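PDB 6DQ3: polysaccharide deacetylase from Streptococcus pyogenes, which removes N-acetyl groups from the cell wall linkage unit of streptococcal rhamnopolysaccharides, as a zinc-binding enzyme of carbohydrate esterase family 4. Local coordinates for residues Asn101-Thr104 with Gly105-Glu108; Asn64-Ala68 with Lys69-Trp73. One frame throughout, in Å; residues are numbered along the deposited sequence.

Interaction 1 of 2, residues Asn101-Thr104 with Gly105-Glu108; sequences NVIT and GLTE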
# COMPACT_ATOMS: atom_id res chain seq x y z
N ASN A 101 -3.97 2.22 0.15
CA ASN A 101 -4.46 2.47 -1.19
C ASN A 101 -5.98 2.41 -1.19
O ASN A 101 -6.57 1.35 -0.94
CB ASN A 101 -3.82 1.45 -2.13
CG ASN A 101 -2.30 1.54 -2.09
OD1 ASN A 101 -1.74 2.63 -2.23
ND2 ASN A 101 -1.64 0.41 -1.87
N VAL A 102 -6.61 3.54 -1.50
CA VAL A 102 -7.99 3.81 -1.13
C VAL A 102 -8.92 3.58 -2.32
O VAL A 102 -8.67 4.07 -3.43
CB VAL A 102 -8.16 5.24 -0.60
CG1 VAL A 102 -9.64 5.50 -0.27
CG2 VAL A 102 -7.27 5.48 0.61
N ILE A 103 -10.01 2.86 -2.07
CA ILE A 103 -11.11 2.71 -3.01
C ILE A 103 -12.06 3.88 -2.75
O ILE A 103 -12.86 3.85 -1.82
CB ILE A 103 -11.82 1.36 -2.82
CG1 ILE A 103 -10.82 0.21 -2.91
CG2 ILE A 103 -12.93 1.19 -3.84
CD1 ILE A 103 -11.39 -1.14 -2.50
N THR A 104 -11.97 4.92 -3.58
CA THR A 104 -12.61 6.18 -3.21
C THR A 104 -14.12 6.08 -3.24
O THR A 104 -14.80 6.79 -2.48
CB THR A 104 -12.13 7.32 -4.11
OG1 THR A 104 -12.44 7.03 -5.47
CG2 THR A 104 -10.62 7.50 -3.95
N GLY A 105 -14.68 5.21 -4.08
CA GLY A 105 -16.13 5.10 -4.16
C GLY A 105 -16.77 4.62 -2.87
O GLY A 105 -17.84 5.10 -2.49
N LEU A 106 -16.14 3.67 -2.19
CA LEU A 106 -16.69 3.18 -0.92
C LEU A 106 -16.68 4.27 0.14
O LEU A 106 -17.63 4.40 0.92
CB LEU A 106 -15.91 1.96 -0.44
CG LEU A 106 -16.13 0.69 -1.26
CD1 LEU A 106 -15.03 -0.33 -1.04
CD2 LEU A 106 -17.50 0.07 -0.93
N THR A 107 -15.62 5.09 0.17
CA THR A 107 -15.57 6.19 1.12
C THR A 107 -16.60 7.26 0.77
O THR A 107 -17.25 7.83 1.65
CB THR A 107 -14.17 6.79 1.15
OG1 THR A 107 -13.26 5.84 1.72
CG2 THR A 107 -14.14 8.07 1.96
N GLU A 108 -16.78 7.54 -0.53
CA GLU A 108 -17.75 8.55 -0.93
C GLU A 108 -19.18 8.09 -0.67
O GLU A 108 -20.06 8.92 -0.42
CB GLU A 108 -17.55 8.89 -2.41
CG GLU A 108 -18.27 10.15 -2.85
CD GLU A 108 -17.84 10.61 -4.23
OE1 GLU A 108 -16.73 10.22 -4.67
OE2 GLU A 108 -18.60 11.35 -4.89
O HOH W 1 -12.76 3.23 0.85
O HOH W 2 -14.56 8.62 -5.94
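Ile103 and Leu106 lie side by side and point the same way where strand 98-102 gives out into the short helix 104-108. The beta-branch methyl Ile103 CG2 meets Leu106 CD1, 3.8 Å apart. A chi1 of -54° leaves CG2 anti to the isoleucine's backbone N and beside its carbonyl carbon, on the side of the helix's first turn, while the side chain as a whole also packs on His133 and His137, two zinc ligands, and lies about 5 Å from the bound zinc ion.

Ile103 is the N-cap, and its carbonyl starts the helix: Leu106 N reaches Ile103 O in a weak bond of 3.3 Å, bent to 128°. The first regular turn follows, from Glu108 N to Thr104 O at 2.9 Å. Val102 and Thr107 cross at about a right angle, with Val102 CG1 beside Thr107 OG1. That hydroxyl accepts a water hydrogen and is also hydrogen-bonded to Leu115 O; the same water donates to Ile103 O at 2.7 Å. A second water joins Thr104 OG1 to Glu108 OE1, which suits a hydroxyl and an acid one turn apart.

Ile103 O thus takes two donors, one of them bent, so water probably makes good what the weak amide bond lacks.

Interaction 2 of 2, residues Asn64-Ala68 with Lys69-Trp73; sequences NELPA and KKVVW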
# COMPACT_ATOMS: atom_id res chain seq x y z
N ASN A 64 18.36 6.66 -7.12
CA ASN A 64 19.15 5.47 -6.79
C ASN A 64 19.97 5.67 -5.52
O ASN A 64 21.18 5.46 -5.49
CB ASN A 64 20.06 5.07 -7.95
CG ASN A 64 20.45 3.61 -7.88
OD1 ASN A 64 19.59 2.73 -7.79
ND2 ASN A 64 21.75 3.34 -7.90
N GLU A 65 19.28 6.06 -4.44
CA GLU A 65 19.93 6.22 -3.15
C GLU A 65 18.89 6.01 -2.05
O GLU A 65 17.75 6.49 -2.17
CB GLU A 65 20.60 7.59 -3.02
CG GLU A 65 19.70 8.79 -3.32
CD GLU A 65 20.48 10.09 -3.46
OE1 GLU A 65 21.73 10.05 -3.38
OE2 GLU A 65 19.84 11.15 -3.64
N LEU A 66 19.27 5.30 -1.01
CA LEU A 66 18.33 5.04 0.07
C LEU A 66 18.59 5.98 1.24
O LEU A 66 19.73 6.35 1.51
CB LEU A 66 18.43 3.59 0.56
CG LEU A 66 18.16 2.51 -0.49
CD1 LEU A 66 18.32 1.11 0.12
CD2 LEU A 66 16.78 2.64 -1.12
N PRO A 67 17.54 6.41 1.96
CA PRO A 67 17.76 7.29 3.11
C PRO A 67 18.33 6.58 4.33
O PRO A 67 18.69 7.26 5.31
CB PRO A 67 16.35 7.84 3.40
CG PRO A 67 15.43 6.77 2.92
CD PRO A 67 16.11 6.17 1.70
N ALA A 68 18.43 5.26 4.30
CA ALA A 68 18.99 4.49 5.40
C ALA A 68 19.49 3.16 4.84
O ALA A 68 19.19 2.81 3.69
CB ALA A 68 17.97 4.26 6.52
N LYS A 69 20.24 2.42 5.65
CA LYS A 69 20.69 1.11 5.22
C LYS A 69 19.52 0.15 5.04
O LYS A 69 19.47 -0.61 4.07
CB LYS A 69 21.72 0.54 6.20
CG LYS A 69 23.09 1.21 6.13
CD LYS A 69 24.03 0.64 7.18
CE LYS A 69 25.34 1.43 7.24
NZ LYS A 69 26.22 0.94 8.34
N LYS A 70 18.56 0.18 5.96
CA LYS A 70 17.38 -0.68 5.89
C LYS A 70 16.13 0.19 5.74
O LYS A 70 15.87 1.06 6.58
CB LYS A 70 17.29 -1.58 7.12
CG LYS A 70 18.58 -2.33 7.38
CD LYS A 70 18.37 -3.48 8.34
CE LYS A 70 19.70 -4.02 8.82
NZ LYS A 70 19.56 -4.58 10.19
N VAL A 71 15.37 -0.05 4.67
CA VAL A 71 14.17 0.72 4.38
C VAL A 71 13.06 -0.24 3.99
O VAL A 71 13.30 -1.36 3.52
CB VAL A 71 14.38 1.76 3.25
CG1 VAL A 71 15.56 2.66 3.56
CG2 VAL A 71 14.56 1.05 1.91
N VAL A 72 11.83 0.21 4.18
CA VAL A 72 10.66 -0.58 3.83
C VAL A 72 9.51 0.37 3.55
O VAL A 72 9.39 1.43 4.15
CB VAL A 72 10.29 -1.58 4.96
CG1 VAL A 72 9.99 -0.84 6.25
CG2 VAL A 72 9.10 -2.42 4.52
N TRP A 73 8.65 -0.03 2.60
CA TRP A 73 7.42 0.68 2.30
C TRP A 73 6.26 -0.24 2.70
O TRP A 73 6.02 -1.26 2.05
CB TRP A 73 7.34 1.04 0.82
CG TRP A 73 6.17 1.91 0.47
CD1 TRP A 73 5.36 2.60 1.33
CD2 TRP A 73 5.66 2.16 -0.84
NE1 TRP A 73 4.39 3.27 0.63
CE2 TRP A 73 4.55 3.02 -0.70
CE3 TRP A 73 6.03 1.75 -2.13
CZ2 TRP A 73 3.81 3.47 -1.80
CZ3 TRP A 73 5.30 2.20 -3.21
CH2 TRP A 73 4.21 3.05 -3.04
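Val71, a buried residue early in strand 71-77, gathers the apolar contacts of this turn, its two methyls serving different partners. CG2 meets the fork of Leu66, 4.1 Å from Leu66 CD2 and slightly farther from Leu66 CD1, the two side chains crossing obliquely. CG1 takes the other partners: Pro67 CD is 4.0 Å from Val71 CG1, with the proline and valine side chains at about a right angle, and Ala68 CB stands 4.1 Å from the same methyl. The ring of Pro67 restricts its phi, here -74°. A chi1 of -54° sets CG1 beside the valine's own N and wedges CG2 between that N and the carbonyl carbon, which lets a beta-branched residue meet three neighbours at once. Leucine supplies the length to reach back across the bend, whereas alanine is small enough to sit close to the backbone here.

Helix 54-63, the turn and strand 71-77 form an alpha-to-beta connection in the (beta/alpha)-barrel-like fold known for carbohydrate esterase family 4. Leu66 and Val71 both pack on Ile9 of neighbouring strand 8-14, and Leu66 also touches Ala60 of the preceding helix, so the apolar cluster lies between helix and sheet.

Backbone-to-side-chain packing adds to this. Ala68 O lies 3.6 Å from Val71 CG1, a van der Waals contact, and Ala68 CB is 3.8 Å from Lys70 O.

Charge belongs to the outward side. The CB of Lys70 points away from residues 64-68, and its NZ forms a salt bridge with Glu47. Lys69, exposed and extended beyond CG, likewise carries its ammonium group away from the apolar cluster, as a long charged chain at a surface turn can.

Interaction 2 comes first along the chain and closes before interaction 1 opens; helix 81-93 lies between them in sequence. Their centres are 30 Å apart, on opposite sides of the chain's centre, and their nearest atoms remain about 6 Å apart without touching. They nevertheless share one sheet: residues 69-73 enter strand 71-77, and residues 101-104 leave its parallel neighbour, strand 98-102. Interaction 2 thus lies around the entry to one strand and interaction 1 where the next one ends. Since parallel strands carry their C-terminal ends on the same side, interaction 1 falls near the zinc ligands Asp78, His133 and His137, whereas interaction 2 lies at the opposite, N-terminal end of the strands.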